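Local coordinates for protein 1H-3-hydroxy-4-oxoquinoline 2,4-dioxygenase (Pseudomonas putida, PDB 3IBT) that catalyses the cofactor-independent, ring-cleaving dioxygenation of 3-hydroxy-1H-quinolin-4-one to N-formylanthranilate and carbon monoxide on an alpha/beta-hydrolase fold, at residues L26-K38 with H49-K61. Sequence-based numbering, arbitrary orientation.
Sequences LLSGWCQDHRLFK and HVICPDWRGHDAK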
ATOM      1  N   LEU A  26       0.421   9.255   0.189  1.00 67.37           N
ATOM      2  CA  LEU A  26       0.792   8.114  -0.636  1.00 66.95           C
ATOM      3  C   LEU A  26       1.596   7.088   0.155  1.00 66.77           C
ATOM      4  O   LEU A  26       2.785   7.311   0.392  1.00 67.46           O
ATOM      5  CB  LEU A  26       1.527   8.577  -1.899  1.00 66.43           C
ATOM      6  CG  LEU A  26       0.747   9.250  -3.035  1.00 66.18           C
ATOM      7  CD1 LEU A  26       1.512   9.075  -4.342  1.00 64.45           C
ATOM      8  CD2 LEU A  26      -0.672   8.706  -3.204  1.00 65.98           C
ATOM      9  N   LEU A  27       0.954   5.970   0.538  1.00 66.84           N
ATOM     10  CA  LEU A  27       1.525   4.946   1.468  1.00 67.21           C
ATOM     11  C   LEU A  27       1.907   3.642   0.797  1.00 67.51           C
ATOM     12  O   LEU A  27       1.051   2.968   0.213  1.00 67.77           O
ATOM     13  CB  LEU A  27       0.519   4.583   2.566  1.00 66.87           C
ATOM     14  CG  LEU A  27      -0.154   5.689   3.375  1.00 67.74           C
ATOM     15  CD1 LEU A  27      -1.413   5.165   4.139  1.00 66.94           C
ATOM     16  CD2 LEU A  27       0.869   6.336   4.292  1.00 63.58           C
ATOM     17  N   SER A  28       3.162   3.240   0.930  1.00 68.09           N
ATOM     18  CA  SER A  28       3.642   2.027   0.238  1.00 69.41           C
ATOM     19  C   SER A  28       3.299   0.611   0.867  1.00 70.05           C
ATOM     20  O   SER A  28       2.609   0.498   1.883  1.00 70.47           O
ATOM     21  CB  SER A  28       5.150   2.143   0.055  1.00 68.85           C
ATOM     22  OG  SER A  28       5.769   1.539   1.161  1.00 70.37           O
ATOM     23  N   GLY A  29       3.795  -0.463   0.259  1.00 70.09           N
ATOM     24  CA  GLY A  29       3.761  -1.758   0.911  1.00 70.37           C
ATOM     25  C   GLY A  29       4.987  -1.918   1.784  1.00 71.19           C
ATOM     26  O   GLY A  29       5.773  -0.961   1.946  1.00 71.27           O
ATOM     27  N   TRP A  30       5.131  -3.113   2.375  1.00 71.38           N
ATOM     28  CA  TRP A  30       6.311  -3.471   3.182  1.00 71.48           C
ATOM     29  C   TRP A  30       7.498  -3.540   2.261  1.00 70.98           C
ATOM     30  O   TRP A  30       7.339  -3.912   1.091  1.00 70.90           O
ATOM     31  CB  TRP A  30       6.135  -4.850   3.826  1.00 71.93           C
ATOM     32  CG  TRP A  30       5.121  -4.869   4.915  1.00 72.50           C
ATOM     33  CD1 TRP A  30       3.766  -5.045   4.778  1.00 73.10           C
ATOM     34  CD2 TRP A  30       5.369  -4.699   6.322  1.00 73.03           C
ATOM     35  NE1 TRP A  30       3.157  -4.991   6.018  1.00 72.66           N
ATOM     36  CE2 TRP A  30       4.115  -4.785   6.980  1.00 72.63           C
ATOM     37  CE3 TRP A  30       6.535  -4.494   7.094  1.00 72.67           C
ATOM     38  CZ2 TRP A  30       3.990  -4.675   8.379  1.00 72.70           C
ATOM     39  CZ3 TRP A  30       6.408  -4.368   8.480  1.00 71.92           C
ATOM     40  CH2 TRP A  30       5.146  -4.457   9.107  1.00 72.10           C
ATOM     41  N   CYS A  31       8.670  -3.173   2.760  1.00 69.99           N
ATOM     42  CA  CYS A  31       9.864  -3.265   1.946  1.00 70.21           C
ATOM     43  C   CYS A  31       9.804  -2.418   0.686  1.00 70.32           C
ATOM     44  O   CYS A  31      10.387  -2.791  -0.356  1.00 70.36           O
ATOM     45  CB  CYS A  31      10.091  -4.707   1.553  1.00 69.82           C
ATOM     46  SG  CYS A  31      10.634  -5.639   2.957  1.00 72.33           S
ATOM     47  N   GLN A  32       9.074  -1.302   0.784  1.00 70.15           N
ATOM     48  CA  GLN A  32       8.997  -0.297  -0.275  1.00 69.98           C
ATOM     49  C   GLN A  32       9.212   1.119   0.254  1.00 70.63           C
ATOM     50  O   GLN A  32       9.233   1.393   1.482  1.00 69.42           O
ATOM     51  CB  GLN A  32       7.664  -0.316  -0.994  1.00 68.46           C
ATOM     52  CG  GLN A  32       7.617  -1.188  -2.164  1.00 67.74           C
ATOM     53  CD  GLN A  32       6.187  -1.641  -2.406  1.00 67.82           C
ATOM     54  OE1 GLN A  32       5.366  -1.588  -1.486  1.00 66.13           O
ATOM     55  NE2 GLN A  32       5.864  -2.058  -3.647  1.00 68.07           N
ATOM     56  N   ASP A  33       9.309   2.022  -0.714  1.00 71.27           N
ATOM     57  CA  ASP A  33       9.623   3.361  -0.399  1.00 72.35           C
ATOM     58  C   ASP A  33       8.692   4.431  -0.951  1.00 72.11           C
ATOM     59  O   ASP A  33       7.754   4.114  -1.678  1.00 72.23           O
ATOM     60  CB  ASP A  33      11.021   3.643  -0.843  1.00 73.02           C
ATOM     61  CG  ASP A  33      11.621   4.610   0.037  1.00 76.96           C
ATOM     62  OD1 ASP A  33      10.936   4.810   1.072  1.00 81.00           O
ATOM     63  OD2 ASP A  33      12.709   5.173  -0.253  1.00 83.48           O
ATOM     64  N   HIS A  34       8.957   5.692  -0.602  1.00 70.88           N
ATOM     65  CA  HIS A  34       8.299   6.806  -1.250  1.00 69.78           C
ATOM     66  C   HIS A  34       8.682   6.805  -2.748  1.00 69.81           C
ATOM     67  O   HIS A  34       7.949   7.336  -3.601  1.00 70.14           O
ATOM     68  CB  HIS A  34       8.680   8.119  -0.560  1.00 69.78           C
ATOM     69  CG  HIS A  34      10.092   8.550  -0.812  1.00 68.13           C
ATOM     70  ND1 HIS A  34      11.174   7.725  -0.604  1.00 67.91           N
ATOM     71  CD2 HIS A  34      10.601   9.722  -1.258  1.00 67.52           C
ATOM     72  CE1 HIS A  34      12.290   8.363  -0.906  1.00 66.99           C
ATOM     73  NE2 HIS A  34      11.970   9.579  -1.309  1.00 68.07           N
ATOM     74  N   ARG A  35       9.811   6.173  -3.073  1.00 69.02           N
ATOM     75  CA  ARG A  35      10.226   5.999  -4.472  1.00 68.52           C
ATOM     76  C   ARG A  35       9.237   5.105  -5.271  1.00 67.65           C
ATOM     77  O   ARG A  35       9.237   5.055  -6.490  1.00 67.05           O
ATOM     78  CB  ARG A  35      11.672   5.476  -4.530  1.00 68.03           C
ATOM     79  CG  ARG A  35      12.667   6.403  -3.837  1.00 69.37           C
ATOM     80  CD  ARG A  35      14.077   5.790  -3.621  1.00 69.52           C
ATOM     81  NE  ARG A  35      14.070   4.639  -2.704  1.00 72.95           N
ATOM     82  CZ  ARG A  35      15.026   3.705  -2.612  1.00 71.65           C
ATOM     83  NH1 ARG A  35      16.084   3.758  -3.406  1.00 71.73           N
ATOM     84  NH2 ARG A  35      14.914   2.699  -1.743  1.00 68.91           N
ATOM     85  N   LEU A  36       8.379   4.376  -4.589  1.00 67.85           N
ATOM     86  CA  LEU A  36       7.338   3.686  -5.332  1.00 67.79           C
ATOM     87  C   LEU A  36       6.493   4.743  -6.052  1.00 67.72           C
ATOM     88  O   LEU A  36       5.917   4.483  -7.104  1.00 68.87           O
ATOM     89  CB  LEU A  36       6.475   2.821  -4.417  1.00 67.23           C
ATOM     90  CG  LEU A  36       5.377   1.962  -5.097  1.00 69.66           C
ATOM     91  CD1 LEU A  36       5.962   0.967  -6.119  1.00 70.29           C
ATOM     92  CD2 LEU A  36       4.521   1.206  -4.098  1.00 67.69           C
ATOM     93  N   PHE A  37       6.432   5.943  -5.497  1.00 67.11           N
ATOM     94  CA  PHE A  37       5.507   6.919  -6.000  1.00 66.91           C
ATOM     95  C   PHE A  37       6.175   7.918  -6.913  1.00 66.21           C
ATOM     96  O   PHE A  37       5.601   8.946  -7.214  1.00 65.37           O
ATOM     97  CB  PHE A  37       4.770   7.635  -4.856  1.00 67.71           C
ATOM     98  CG  PHE A  37       3.938   6.710  -3.999  1.00 69.17           C
ATOM     99  CD1 PHE A  37       4.358   6.372  -2.701  1.00 70.57           C
ATOM    100  CD2 PHE A  37       2.758   6.152  -4.488  1.00 71.76           C
ATOM    101  CE1 PHE A  37       3.616   5.510  -1.889  1.00 69.83           C
ATOM    102  CE2 PHE A  37       2.005   5.260  -3.693  1.00 72.60           C
ATOM    103  CZ  PHE A  37       2.435   4.948  -2.386  1.00 70.99           C
ATOM    104  N   LYS A  38       7.363   7.589  -7.392  1.00 65.75           N
ATOM    105  CA  LYS A  38       8.202   8.608  -7.970  1.00 65.85           C
ATOM    106  C   LYS A  38       7.559   9.185  -9.204  1.00 66.10           C
ATOM    107  O   LYS A  38       7.722  10.399  -9.468  1.00 65.10           O
ATOM    108  CB  LYS A  38       9.619   8.099  -8.271  1.00 66.15           C
ATOM    109  CG  LYS A  38       9.716   7.074  -9.393  1.00 65.69           C
ATOM    110  CD  LYS A  38      11.184   6.763  -9.659  1.00 66.41           C
ATOM    111  CE  LYS A  38      11.361   6.197 -11.071  1.00 67.52           C
ATOM    112  NZ  LYS A  38      12.366   5.080 -11.210  1.00 66.63           N
ATOM    113  N   HIS A  49      -1.971  18.286  -1.917  1.00 72.39           N
ATOM    114  CA  HIS A  49      -0.782  18.398  -1.068  1.00 72.77           C
ATOM    115  C   HIS A  49      -0.334  16.962  -0.828  1.00 72.01           C
ATOM    116  O   HIS A  49      -1.078  16.189  -0.222  1.00 72.89           O
ATOM    117  CB  HIS A  49      -1.189  19.095   0.238  1.00 73.17           C
ATOM    118  CG  HIS A  49      -0.116  19.143   1.284  1.00 76.21           C
ATOM    119  ND1 HIS A  49      -0.396  19.388   2.614  1.00 78.64           N
ATOM    120  CD2 HIS A  49       1.229  18.990   1.203  1.00 77.92           C
ATOM    121  CE1 HIS A  49       0.730  19.381   3.307  1.00 78.35           C
ATOM    122  NE2 HIS A  49       1.729  19.140   2.475  1.00 78.14           N
ATOM    123  N   VAL A  50       0.841  16.567  -1.318  1.00 70.76           N
ATOM    124  CA  VAL A  50       1.130  15.124  -1.381  1.00 70.01           C
ATOM    125  C   VAL A  50       2.277  14.668  -0.520  1.00 70.06           C
ATOM    126  O   VAL A  50       3.434  15.027  -0.775  1.00 69.94           O
ATOM    127  CB  VAL A  50       1.397  14.635  -2.800  1.00 69.67           C
ATOM    128  CG1 VAL A  50       1.806  13.184  -2.769  1.00 69.75           C
ATOM    129  CG2 VAL A  50       0.172  14.836  -3.684  1.00 69.20           C
ATOM    130  N   ILE A  51       1.949  13.828   0.466  1.00 69.96           N
ATOM    131  CA  ILE A  51       2.924  13.312   1.425  1.00 69.94           C
ATOM    132  C   ILE A  51       3.241  11.830   1.197  1.00 69.90           C
ATOM    133  O   ILE A  51       2.384  10.990   1.408  1.00 70.14           O
ATOM    134  CB  ILE A  51       2.425  13.468   2.874  1.00 69.51           C
ATOM    135  CG1 ILE A  51       1.729  14.823   3.081  1.00 69.93           C
ATOM    136  CG2 ILE A  51       3.577  13.264   3.818  1.00 70.61           C
ATOM    137  CD1 ILE A  51       2.173  15.615   4.357  1.00 69.43           C
ATOM    138  N   CYS A  52       4.456  11.504   0.775  1.00 70.03           N
ATOM    139  CA  CYS A  52       4.820  10.105   0.672  1.00 71.19           C
ATOM    140  C   CYS A  52       5.711   9.728   1.863  1.00 72.89           C
ATOM    141  O   CYS A  52       6.910  10.026   1.845  1.00 73.71           O
ATOM    142  CB  CYS A  52       5.536   9.815  -0.641  1.00 70.52           C
ATOM    143  SG  CYS A  52       4.553  10.165  -2.103  1.00 69.82           S
ATOM    144  N   PRO A  53       5.138   9.109   2.926  1.00 73.58           N
ATOM    145  CA  PRO A  53       5.959   8.605   4.060  1.00 73.59           C
ATOM    146  C   PRO A  53       6.735   7.273   3.887  1.00 73.39           C
ATOM    147  O   PRO A  53       6.496   6.507   2.969  1.00 73.09           O
ATOM    148  CB  PRO A  53       4.963   8.505   5.226  1.00 73.69           C
ATOM    149  CG  PRO A  53       3.593   8.699   4.642  1.00 73.59           C
ATOM    150  CD  PRO A  53       3.693   8.919   3.155  1.00 73.66           C
ATOM    151  N   ASP A  54       7.702   7.052   4.772  1.00 73.85           N
ATOM    152  CA  ASP A  54       8.503   5.822   4.777  1.00 73.87           C
ATOM    153  C   ASP A  54       8.294   5.105   6.098  1.00 73.19           C
ATOM    154  O   ASP A  54       8.773   5.547   7.158  1.00 73.32           O
ATOM    155  CB  ASP A  54      10.002   6.104   4.592  1.00 74.05           C
ATOM    156  CG  ASP A  54      10.280   7.130   3.515  1.00 74.91           C
ATOM    157  OD1 ASP A  54       9.387   7.289   2.625  1.00 78.75           O
ATOM    158  OD2 ASP A  54      11.381   7.757   3.551  1.00 72.79           O
ATOM    159  N   TRP A  55       7.585   3.992   6.006  1.00 71.98           N
ATOM    160  CA  TRP A  55       7.289   3.143   7.135  1.00 70.40           C
ATOM    161  C   TRP A  55       8.474   2.944   8.098  1.00 69.82           C
ATOM    162  O   TRP A  55       9.637   2.950   7.668  1.00 69.07           O
ATOM    163  CB  TRP A  55       6.851   1.807   6.563  1.00 69.79           C
ATOM    164  CG  TRP A  55       5.521   1.833   5.909  1.00 68.43           C
ATOM    165  CD1 TRP A  55       5.165   1.243   4.718  1.00 68.69           C
ATOM    166  CD2 TRP A  55       4.336   2.432   6.429  1.00 67.21           C
ATOM    167  NE1 TRP A  55       3.822   1.454   4.464  1.00 66.93           N
ATOM    168  CE2 TRP A  55       3.294   2.177   5.504  1.00 67.30           C
ATOM    169  CE3 TRP A  55       4.051   3.160   7.591  1.00 68.06           C
ATOM    170  CZ2 TRP A  55       1.999   2.642   5.699  1.00 68.72           C
ATOM    171  CZ3 TRP A  55       2.759   3.620   7.782  1.00 69.27           C
ATOM    172  CH2 TRP A  55       1.749   3.360   6.841  1.00 68.77           C
ATOM    173  N   ARG A  56       8.177   2.771   9.388  1.00 69.13           N
ATOM    174  CA  ARG A  56       9.178   2.265  10.331  1.00 69.58           C
ATOM    175  C   ARG A  56      10.236   1.389   9.656  1.00 69.50           C
ATOM    176  O   ARG A  56       9.898   0.434   8.970  1.00 69.86           O
ATOM    177  CB  ARG A  56       8.510   1.422  11.421  1.00 69.54           C
ATOM    178  CG  ARG A  56       8.425   2.097  12.751  1.00 69.72           C
ATOM    179  CD  ARG A  56       7.867   1.151  13.863  1.00 69.89           C
ATOM    180  NE  ARG A  56       7.003   2.021  14.747  1.00 71.02           N
ATOM    181  CZ  ARG A  56       7.510   2.759  15.832  1.00 71.74           C
ATOM    182  NH1 ARG A  56       8.902   2.724  16.214  1.00 71.68           N
ATOM    183  NH2 ARG A  56       6.598   3.533  16.531  1.00 72.38           N
ATOM    184  N   GLY A  57      11.511   1.699   9.834  1.00 69.27           N
ATOM    185  CA  GLY A  57      12.563   0.810   9.347  1.00 69.38           C
ATOM    186  C   GLY A  57      12.840   0.936   7.870  1.00 69.83           C
ATOM    187  O   GLY A  57      13.800   0.342   7.350  1.00 69.41           O
ATOM    188  N   HIS A  58      11.993   1.717   7.204  1.00 70.50           N
ATOM    189  CA  HIS A  58      12.080   1.919   5.774  1.00 71.70           C
ATOM    190  C   HIS A  58      12.737   3.231   5.351  1.00 72.36           C
ATOM    191  O   HIS A  58      12.931   3.484   4.156  1.00 72.80           O
ATOM    192  CB  HIS A  58      10.697   1.790   5.174  1.00 71.67           C
ATOM    193  CG  HIS A  58      10.206   0.386   5.184  1.00 73.24           C
ATOM    194  ND1 HIS A  58       9.425  -0.117   6.198  1.00 74.63           N
ATOM    195  CD2 HIS A  58      10.447  -0.649   4.342  1.00 74.85           C
ATOM    196  CE1 HIS A  58       9.164  -1.392   5.959  1.00 75.71           C
ATOM    197  NE2 HIS A  58       9.770  -1.738   4.836  1.00 75.92           N
ATOM    198  N   ASP A  59      13.097   4.056   6.323  1.00 72.74           N
ATOM    199  CA  ASP A  59      13.793   5.285   6.018  1.00 73.48           C
ATOM    200  C   ASP A  59      15.162   5.000   5.362  1.00 73.88           C
ATOM    201  O   ASP A  59      15.645   3.851   5.366  1.00 73.74           O
ATOM    202  CB  ASP A  59      13.909   6.163   7.275  1.00 73.68           C
ATOM    203  CG  ASP A  59      14.428   5.402   8.501  1.00 74.45           C
ATOM    204  OD1 ASP A  59      13.880   4.295   8.815  1.00 73.85           O
ATOM    205  OD2 ASP A  59      15.373   5.941   9.160  1.00 74.06           O
ATOM    206  N   ALA A  60      15.755   6.045   4.771  1.00 74.52           N
ATOM    207  CA  ALA A  60      17.098   5.978   4.180  1.00 74.83           C
ATOM    208  C   ALA A  60      18.133   5.446   5.182  1.00 75.13           C
ATOM    209  O   ALA A  60      19.221   4.992   4.807  1.00 75.13           O
ATOM    210  CB  ALA A  60      17.517   7.358   3.654  1.00 74.56           C
ATOM    211  N   LYS A  61      17.780   5.493   6.460  1.00 75.36           N
ATOM    212  CA  LYS A  61      18.693   5.070   7.491  1.00 76.15           C
ATOM    213  C   LYS A  61      18.372   3.666   7.976  1.00 76.29           C
ATOM    214  O   LYS A  61      18.971   3.164   8.941  1.00 76.00           O
ATOM    215  CB  LYS A  61      18.684   6.076   8.644  1.00 76.54           C
ATOM    216  CG  LYS A  61      19.577   7.296   8.426  1.00 77.06           C
ATOM    217  CD  LYS A  61      21.015   6.996   8.794  1.00 78.15           C
ATOM    218  CE  LYS A  61      21.559   8.084   9.737  1.00 80.58           C
ATOM    219  NZ  LYS A  61      21.635   9.430   9.064  1.00 82.86           N
TER
HETATM  220  O   HOH W   1       6.213   3.509   2.919  1.00 84.27           O
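W55 reaches across to the backbone of S28, its NE1 donating to S28 O at 3.0 Å. The N-H...O angle is 170° and the oxygen lies in the indole plane, yet the donor stands above the S28 carbonyl plane. The benzo end of the same ring, at CZ2, packs 4.0 Å from L27 CB, so the indole spans the end of strand 23-27 and the loop after it. A water donates to both S28 OG and P53 O, a second link between the segments.

H58 accepts at NE2 from the backbone N of C31 (2.8 Å); the bond is bent, and the donor lies well out of the imidazole plane. ND1 makes weak bonds to W55 O and R56 O. The NE2 bond ties the type II turn G29-Q32 to 49-61; its residues W30, C31 and Q32 probably bind substrate.

C52 SG, turned toward L26 and F37 by chi1 -61°, touches both L26 CB (3.4 Å) and F37 CB (3.7 Å). L26 N bonds I51 O at 2.9 Å, joining the parallel neighbours 23-27 and 49-53 of a beta-alpha-beta unit connected through helix 40-44. Strands 89-94 and 9-16 flank this pair, while helix 175-192 packs against W30 and H58.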